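Local structure of probable antibiotics synthesis protein (Thermus thermophilus, 1V70) at the interface of chains A and B. The protein is of unproven function but belongs to the cupin family, probably binds a metal ion and may take part in antibiotic synthesis. Sequence-based numbering; all coordinates share one arbitrary frame. Chains: chain A/B, probable antibiotics synthesis protein.

The interface of chains A and B. Residues chain A 62, 64, 67-69, 78; chain B 1.
B:Met1 lays its thioether along A:Val64 and A:Ala69 on the cupin beta-barrel of chain A, so that the N-terminus of one subunit packs on the strands of the other. The sulphur SD passes over the methyl CG2 of A:Val64 at 3.8 Å and meets A:Val62 tip to tip, through the methyl CG1 of that valine. Nearer the backbone, CB of B:Met1 rests against CB of A:Val64, 3.6 Å away, where the two side chains cross obliquely. The chain turns about the CG-SD bond (chi3 82°), which brings the terminal methyl CE toward strand 67-71. There CE lies 3.9 Å from CB of A:Ala69 and touches the backbone of A:Glu67 and A:Glu68, coming within 3.3 Å of the carbonyl O of A:Glu67. The methyl therefore sits over the hairpin formed by strands 60-64 and 67-71, with apolar side chains and peptide groups around it.

Outward from this apolar strip, the side chain of A:Glu67 slants across B:Met1. Its CG stands anti to the backbone N (chi1 -170°) and the chain runs on extended, which carries the carboxylate out to the N-terminal nitrogen. The amino group N of B:Met1 donates a hydrogen bond of 2.7 Å to the carboxylate oxygen OE2 of A:Glu67, on strand 67-71, approaching from above the carboxylate plane, 44° out of it. If the terminus is charged, as is usual, the carboxylate would offset that charge. A water makes a second link, 2.8 Å from N of B:Met1 and 2.8 Å from the carbonyl O of A:Val64, on strand 60-64. The two-fold repeats this contact with the chains exchanged, a reciprocal exchange of N-termini that would suit a cupin dimer, although the structure alone does not establish the oligomer in solution.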
loop_
_atom_site.group_PDB
_atom_site.type_symbol
_atom_site.label_atom_id
_atom_site.label_comp_id
_atom_site.label_asym_id
_atom_site.label_seq_id
_atom_site.Cartn_x
_atom_site.Cartn_y
_atom_site.Cartn_z
ATOM N N VAL A 62 10.840 12.407 -2.500
ATOM C CA VAL A 62 9.822 12.598 -1.477
ATOM C C VAL A 62 10.363 13.533 -0.404
ATOM O O VAL A 62 11.516 13.409 0.018
ATOM C CB VAL A 62 9.399 11.249 -0.821
ATOM C CG1 VAL A 62 10.610 10.544 -0.241
ATOM C CG2 VAL A 62 8.357 11.497 0.257
ATOM N N VAL A 64 9.617 15.063 3.421
ATOM C CA VAL A 64 8.863 14.908 4.657
ATOM C C VAL A 64 9.611 15.705 5.712
ATOM O O VAL A 64 10.757 15.394 6.036
ATOM C CB VAL A 64 8.770 13.434 5.113
ATOM C CG1 VAL A 64 8.020 13.352 6.434
ATOM C CG2 VAL A 64 8.060 12.602 4.051
ATOM N N GLU A 67 13.584 16.774 5.558
ATOM C CA GLU A 67 14.400 15.790 4.857
ATOM C C GLU A 67 13.780 15.387 3.518
ATOM O O GLU A 67 12.560 15.414 3.353
ATOM C CB GLU A 67 14.561 14.546 5.739
ATOM C CG GLU A 67 15.582 13.520 5.260
ATOM C CD GLU A 67 15.599 12.275 6.135
ATOM O OE1 GLU A 67 16.665 11.942 6.700
ATOM O OE2 GLU A 67 14.539 11.625 6.257
ATOM N N GLU A 68 14.634 15.028 2.565
ATOM C CA GLU A 68 14.193 14.562 1.256
ATOM C C GLU A 68 14.861 13.221 0.990
ATOM O O GLU A 68 15.945 12.937 1.513
ATOM C CB GLU A 68 14.579 15.544 0.149
ATOM C CG GLU A 68 13.814 16.849 0.186
ATOM C CD GLU A 68 14.110 17.716 -1.018
ATOM O OE1 GLU A 68 15.303 17.949 -1.297
ATOM O OE2 GLU A 68 13.152 18.162 -1.681
ATOM N N ALA A 69 14.209 12.399 0.178
ATOM C CA ALA A 69 14.731 11.086 -0.155
ATOM C C ALA A 69 14.382 10.723 -1.586
ATOM O O ALA A 69 13.393 11.213 -2.142
ATOM C CB ALA A 69 14.151 10.041 0.792
ATOM N N PHE A 78 7.202 7.248 5.028
ATOM C CA PHE A 78 6.098 7.597 5.916
ATOM C C PHE A 78 6.056 9.096 6.240
ATOM O O PHE A 78 7.059 9.674 6.653
ATOM C CB PHE A 78 6.249 6.800 7.219
ATOM C CG PHE A 78 5.100 6.951 8.174
ATOM C CD1 PHE A 78 3.923 6.237 7.987
ATOM C CD2 PHE A 78 5.198 7.803 9.271
ATOM C CE1 PHE A 78 2.856 6.365 8.879
ATOM C CE2 PHE A 78 4.137 7.939 10.168
ATOM C CZ PHE A 78 2.966 7.218 9.971
ATOM N N MET B 1 12.672 11.391 8.259
ATOM C CA MET B 1 11.477 10.579 7.897
ATOM C C MET B 1 11.817 9.096 7.949
ATOM O O MET B 1 12.978 8.702 7.786
ATOM C CB MET B 1 11.005 10.915 6.475
ATOM C CG MET B 1 11.803 10.206 5.376
ATOM S SD MET B 1 11.283 10.556 3.682
ATOM C CE MET B 1 12.117 12.117 3.411
HETATM O O HOH W 1 11.471 13.921 8.276
#